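PDB 3PNZ: phosphotriesterase family protein, which probably hydrolyses phosphorylated sugar lactones, as a zinc-dependent lactonase of the amidohydrolase superfamily. Local coordinates for residues I213-R218 with S236-A241; I240-Y245 with S270-R275. One frame throughout, in Å; residues are numbered along the deposited sequence.

Contact 1: I213-R218 with S236-A241; sequences IGHMDR and SFDGIA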
loop_
_atom_site.group_PDB
_atom_site.type_symbol
_atom_site.label_atom_id
_atom_site.label_comp_id
_atom_site.label_asym_id
_atom_site.label_seq_id
_atom_site.Cartn_x
_atom_site.Cartn_y
_atom_site.Cartn_z
ATOM N N ILE A 213 -2.018 7.481 3.639
ATOM C CA ILE A 213 -0.850 7.322 4.493
ATOM C C ILE A 213 -0.889 5.948 5.151
ATOM O O ILE A 213 -1.808 5.626 5.909
ATOM C CB ILE A 213 -0.794 8.438 5.536
ATOM C CG1 ILE A 213 -0.778 9.801 4.841
ATOM C CG2 ILE A 213 0.424 8.253 6.480
ATOM C CD1 ILE A 213 -0.851 10.959 5.790
ATOM N N GLY A 214 0.112 5.133 4.838
ATOM C CA GLY A 214 0.180 3.776 5.352
ATOM C C GLY A 214 0.606 3.709 6.812
ATOM O O GLY A 214 1.276 4.613 7.321
ATOM N N HIS A 215 0.174 2.636 7.480
ATOM C CA HIS A 215 0.618 2.273 8.830
ATOM C C HIS A 215 0.201 3.248 9.936
ATOM O O HIS A 215 0.876 3.368 10.950
ATOM C CB HIS A 215 2.135 2.004 8.845
ATOM C CG HIS A 215 2.595 1.190 7.679
ATOM N ND1 HIS A 215 1.912 0.075 7.241
ATOM C CD2 HIS A 215 3.634 1.353 6.826
ATOM C CE1 HIS A 215 2.520 -0.425 6.179
ATOM N NE2 HIS A 215 3.571 0.329 5.911
ATOM N N MET A 216 -0.931 3.927 9.758
ATOM C CA MET A 216 -1.418 4.818 10.807
ATOM C C MET A 216 -1.791 4.066 12.094
ATOM O O MET A 216 -1.795 4.640 13.185
ATOM C CB MET A 216 -2.596 5.656 10.287
ATOM C CG MET A 216 -2.180 6.743 9.307
ATOM S SD MET A 216 -1.333 8.135 10.083
ATOM C CE MET A 216 0.379 7.592 10.019
ATOM N N ASP A 217 -2.066 2.774 11.962
ATOM C CA ASP A 217 -2.374 1.922 13.108
ATOM C C ASP A 217 -1.159 1.668 14.001
ATOM O O ASP A 217 -1.300 1.080 15.073
ATOM C CB ASP A 217 -2.855 0.569 12.612
ATOM C CG ASP A 217 -1.860 -0.059 11.672
ATOM O OD1 ASP A 217 -1.791 0.407 10.525
ATOM O OD2 ASP A 217 -1.091 -0.958 12.091
ATOM N N ARG A 218 0.028 2.084 13.565
ATOM C CA ARG A 218 1.233 1.856 14.371
ATOM C C ARG A 218 1.446 2.949 15.419
ATOM O O ARG A 218 2.260 2.790 16.331
ATOM C CB ARG A 218 2.483 1.729 13.492
ATOM C CG ARG A 218 2.528 0.475 12.611
ATOM C CD ARG A 218 2.796 -0.809 13.420
ATOM N NE ARG A 218 4.018 -0.700 14.215
ATOM C CZ ARG A 218 5.245 -0.905 13.739
ATOM N NH1 ARG A 218 5.418 -1.245 12.468
ATOM N NH2 ARG A 218 6.303 -0.767 14.535
ATOM N N SER A 236 -4.565 4.779 6.374
ATOM C CA SER A 236 -4.605 3.343 6.206
ATOM C C SER A 236 -4.312 2.636 7.529
ATOM O O SER A 236 -3.226 2.784 8.104
ATOM C CB SER A 236 -3.606 2.906 5.128
ATOM O OG SER A 236 -3.662 1.503 4.929
ATOM N N PHE A 237 -5.298 1.890 8.012
ATOM C CA PHE A 237 -5.114 1.004 9.159
ATOM C C PHE A 237 -4.844 -0.379 8.587
ATOM O O PHE A 237 -5.772 -1.122 8.256
ATOM C CB PHE A 237 -6.351 1.029 10.064
ATOM C CG PHE A 237 -6.504 2.310 10.829
ATOM C CD1 PHE A 237 -6.253 2.361 12.198
ATOM C CD2 PHE A 237 -6.869 3.481 10.176
ATOM C CE1 PHE A 237 -6.372 3.550 12.897
ATOM C CE2 PHE A 237 -6.989 4.684 10.867
ATOM C CZ PHE A 237 -6.742 4.720 12.233
ATOM N N ASP A 238 -3.566 -0.717 8.442
ATOM C CA ASP A 238 -3.206 -1.900 7.661
ATOM C C ASP A 238 -2.448 -2.939 8.469
ATOM O O ASP A 238 -1.814 -3.833 7.910
ATOM C CB ASP A 238 -2.432 -1.495 6.400
ATOM C CG ASP A 238 -1.357 -0.482 6.689
ATOM O OD1 ASP A 238 -0.584 -0.713 7.638
ATOM O OD2 ASP A 238 -1.281 0.548 5.980
ATOM N N GLY A 239 -2.532 -2.821 9.788
ATOM C CA GLY A 239 -1.941 -3.803 10.680
ATOM C C GLY A 239 -2.975 -4.665 11.392
ATOM O O GLY A 239 -2.721 -5.153 12.499
ATOM N N ILE A 240 -4.137 -4.861 10.765
ATOM C CA ILE A 240 -5.175 -5.704 11.342
ATOM C C ILE A 240 -4.595 -7.065 11.694
ATOM O O ILE A 240 -3.842 -7.653 10.907
ATOM C CB ILE A 240 -6.362 -5.908 10.374
ATOM C CG1 ILE A 240 -6.998 -4.565 10.001
ATOM C CG2 ILE A 240 -7.399 -6.865 10.978
ATOM C CD1 ILE A 240 -7.391 -3.702 11.192
ATOM N N ALA A 241 -4.952 -7.546 12.884
ATOM C CA ALA A 241 -4.517 -8.842 13.408
ATOM C C ALA A 241 -3.081 -8.855 13.930
ATOM O O ALA A 241 -2.617 -9.884 14.421
ATOM C CB ALA A 241 -4.716 -9.949 12.369
HETATM O O HOH W 1 0.571 -1.385 10.145
#
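The imidazole of His215 meets the carboxylate of Asp238 at its edge. The two planes are 75° apart. OD1 of Asp238 lies near the ring plane and accepts the N-H of His215 ND1 at 2.6 Å, but the N-H reaches it from above the carboxylate plane. At the far end of the ring NE2 binds a zinc ion, and His22 and His187 pack against the ring. The carboxylates of Asp217 and Asp238 stand almost perpendicular, with their OD1 atoms 3.3 Å apart. The Phe237 ring meets CB of Asp217 obliquely through CD1, and also packs on helix 248-260.

Asp238 CG sits in the crowded position between backbone N and carbonyl carbon (chi1 46°), which turns the carboxylate to His215. Its OD2 accepts the His215 backbone N-H through the syn lone pair at 3.0 Å from His215 N. Ser236 OG donates to the same oxygen. The Asp238 N-H goes to Asp217 OD1, 3.0 Å from Asp238 N. Water 1 bridges Asp217 OD2 and Asp238 OD1. Ser236 N to Ile213 O, 2.9 Å, joins adjacent parallel strands of the TIM barrel, and Met216 N to Ser236 O carries the link past the end of strand 211-213.

Asp238 is thus a second-shell residue that fixes the rotation of a zinc ligand. Its charge would be expected to polarise the imidazole and strengthen NE2 as a metal donor.

Contact 2: I240-Y245 with S270-R275; sequences IAKIKY and SGDTAR. With ZN (zinc ion), chain I; PO4 (phosphate ion), chain L.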
loop_
_atom_site.group_PDB
_atom_site.type_symbol
_atom_site.label_atom_id
_atom_site.label_comp_id
_atom_site.label_asym_id
_atom_site.label_seq_id
_atom_site.Cartn_x
_atom_site.Cartn_y
_atom_site.Cartn_z
ATOM N N ILE A 240 -4.137 -4.861 10.765
ATOM C CA ILE A 240 -5.175 -5.704 11.342
ATOM C C ILE A 240 -4.595 -7.065 11.694
ATOM O O ILE A 240 -3.842 -7.653 10.907
ATOM C CB ILE A 240 -6.362 -5.908 10.374
ATOM C CG1 ILE A 240 -6.998 -4.565 10.001
ATOM C CG2 ILE A 240 -7.399 -6.865 10.978
ATOM C CD1 ILE A 240 -7.391 -3.702 11.192
ATOM N N ALA A 241 -4.952 -7.546 12.884
ATOM C CA ALA A 241 -4.517 -8.842 13.408
ATOM C C ALA A 241 -3.081 -8.855 13.930
ATOM O O ALA A 241 -2.617 -9.884 14.421
ATOM C CB ALA A 241 -4.716 -9.949 12.369
ATOM N N LYS A 242 -2.372 -7.734 13.830
ATOM C CA LYS A 242 -0.977 -7.714 14.280
ATOM C C LYS A 242 -0.890 -7.462 15.781
ATOM O O LYS A 242 -0.561 -6.367 16.242
ATOM C CB LYS A 242 -0.135 -6.731 13.454
ATOM C CG LYS A 242 -0.138 -7.122 11.968
ATOM C CD LYS A 242 0.932 -6.408 11.161
ATOM C CE LYS A 242 0.817 -6.796 9.673
ATOM N NZ LYS A 242 1.957 -6.277 8.865
ATOM N N ILE A 243 -1.208 -8.507 16.540
ATOM C CA ILE A 243 -1.289 -8.424 17.991
ATOM C C ILE A 243 0.041 -8.020 18.613
ATOM O O ILE A 243 0.073 -7.411 19.683
ATOM C CB ILE A 243 -1.764 -9.765 18.601
ATOM C CG1 ILE A 243 -3.089 -10.199 17.966
ATOM C CG2 ILE A 243 -1.901 -9.649 20.115
ATOM C CD1 ILE A 243 -4.198 -9.155 18.084
ATOM N N LYS A 244 1.142 -8.342 17.941
ATOM C CA LYS A 244 2.461 -7.951 18.442
ATOM C C LYS A 244 2.625 -6.433 18.508
ATOM O O LYS A 244 3.469 -5.932 19.250
ATOM C CB LYS A 244 3.580 -8.560 17.595
ATOM C CG LYS A 244 3.672 -8.031 16.171
ATOM C CD LYS A 244 4.661 -8.865 15.347
ATOM C CE LYS A 244 4.907 -8.267 13.971
ATOM N NZ LYS A 244 5.940 -9.019 13.201
ATOM N N TYR A 245 1.831 -5.701 17.731
ATOM C CA TYR A 245 1.886 -4.239 17.769
ATOM C C TYR A 245 0.810 -3.655 18.681
ATOM O O TYR A 245 1.068 -2.720 19.432
ATOM C CB TYR A 245 1.771 -3.641 16.361
ATOM C CG TYR A 245 2.935 -3.966 15.459
ATOM C CD1 TYR A 245 4.245 -3.802 15.898
ATOM C CD2 TYR A 245 2.727 -4.419 14.160
ATOM C CE1 TYR A 245 5.315 -4.095 15.076
ATOM C CE2 TYR A 245 3.793 -4.708 13.324
ATOM C CZ TYR A 245 5.088 -4.550 13.796
ATOM O OH TYR A 245 6.158 -4.838 12.976
ATOM N N SER A 270 -6.501 -2.750 5.789
ATOM C CA SER A 270 -5.837 -3.882 5.156
ATOM C C SER A 270 -4.997 -4.627 6.196
ATOM O O SER A 270 -5.030 -4.285 7.378
ATOM C CB SER A 270 -4.969 -3.409 3.988
ATOM O OG SER A 270 -5.116 -4.277 2.871
ATOM N N GLY A 271 -4.254 -5.636 5.753
ATOM C CA GLY A 271 -3.489 -6.479 6.658
ATOM C C GLY A 271 -1.993 -6.445 6.437
ATOM O O GLY A 271 -1.231 -7.037 7.211
ATOM N N ASP A 272 -1.563 -5.762 5.377
ATOM C CA ASP A 272 -0.146 -5.660 5.060
ATOM C C ASP A 272 0.524 -7.014 5.241
ATOM O O ASP A 272 1.482 -7.158 6.007
ATOM C CB ASP A 272 0.527 -4.597 5.928
ATOM C CG ASP A 272 1.932 -4.297 5.480
ATOM O OD1 ASP A 272 2.280 -4.651 4.333
ATOM O OD2 ASP A 272 2.701 -3.712 6.274
ATOM N N THR A 273 0.004 -7.999 4.518
ATOM C CA THR A 273 0.358 -9.406 4.701
ATOM C C THR A 273 1.678 -9.718 4.005
ATOM O O THR A 273 1.712 -10.072 2.828
ATOM C CB THR A 273 -0.775 -10.304 4.173
ATOM O OG1 THR A 273 -2.035 -9.761 4.590
ATOM C CG2 THR A 273 -0.653 -11.716 4.704
ATOM N N ALA A 274 2.774 -9.577 4.737
ATOM C CA ALA A 274 4.088 -9.550 4.108
ATOM C C ALA A 274 4.967 -10.740 4.460
ATOM O O ALA A 274 6.126 -10.784 4.061
ATOM C CB ALA A 274 4.804 -8.251 4.458
ATOM N N ARG A 275 4.419 -11.693 5.205
ATOM C CA ARG A 275 5.207 -12.817 5.718
ATOM C C ARG A 275 4.590 -14.169 5.391
ATOM O O ARG A 275 3.369 -14.306 5.339
ATOM C CB ARG A 275 5.346 -12.706 7.242
ATOM C CG ARG A 275 6.285 -11.617 7.705
ATOM C CD ARG A 275 6.304 -11.538 9.231
ATOM N NE ARG A 275 7.229 -10.523 9.710
ATOM C CZ ARG A 275 8.501 -10.764 9.994
ATOM N NH1 ARG A 275 8.994 -11.985 9.828
ATOM N NH2 ARG A 275 9.284 -9.785 10.424
HETATM ZN ZN ZN I . 3.568 -3.093 2.912
HETATM P P PO4 L . 5.548 -6.929 9.994
HETATM O O1 PO4 L . 6.488 -7.844 10.733
HETATM O O2 PO4 L . 5.733 -7.148 8.508
HETATM O O3 PO4 L . 4.118 -7.267 10.348
HETATM O O4 PO4 L . 5.842 -5.480 10.322
HETATM O O HOH W 2 1.498 -3.478 8.947
#
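Lys242 reaches across to segment 270-275 with a chain extended beyond CG, and its ammonium is well satisfied. NZ donates to the backbone oxygen of Asp272, 3.0 Å from Lys242 NZ to Asp272 O, from above the carbonyl plane. It also donates to phosphate O3, 2.8 Å from Lys242 NZ, and to water 2. That water also bonds to Asp272 OD2. The direct salt bridge from Lys242 NZ to Asp272 OD2 is long, at 3.7 Å. CE of Lys242 rests against the carbonyl oxygen of Gly271. Asp272 CG is anti to the backbone N (chi1 -170°), and OD1 binds the zinc ion, 2.5 Å from Asp272 OD1. His22 and His24 bind the same metal.

Both segments are loops that follow parallel strands, 234-237 and 267-269, at the C-terminal end of the TIM barrel's strands. This is where the amidohydrolase fold carries its metal site. Deeper in, Ile240 CG1 packs on the Ser270 carbonyl oxygen. Ser270 OG is held by Glu23.

The phosphate, probably from the crystallisation liquor, joins the two loops further out and may mark where the phosphoryl group of a sugar lactone would sit. Tyr245 OH donates to O4, which lies at the ring edge, 2.7 Å from Tyr245 OH. One ring face of Tyr245 is covered by CG of Lys244. Phosphate O1 takes protons from Lys244 NZ and, at 3.0 Å, from Arg275 NE; the bond from Arg275 NH2 is weak. Lys244 NZ and Arg275 NE are only 4.0 Å apart, and the phosphate charge presumably offsets their repulsion. Tyr278 OH also bonds to the ion and to Lys244 NZ, while Arg275 NH1 forms a salt bridge with Asp39.

Overall arrangement
Contacts 1 and 2 have centres 8 Å apart and follow each other along the chain, sharing Ile240 and Ala241. Strand 234-237 joins them: Phe237 O is 3.0 Å from Ser270 N, a probable hydrogen bond to the residue just past strand 267-269. Contact 1 supplies His215 to one zinc site, with His187 and the carboxylated Lys154. Contact 2 supplies Asp272 to the other, which also involves Lys154. The two ligands meet directly, with His215 CE1 3.3 Å from Asp272 OD2. Farther out, Arg218 makes a cation-pi contact with Tyr245. Contact 1 positions a ligand of one zinc ion, whereas contact 2 runs from the other zinc ion to the phosphate.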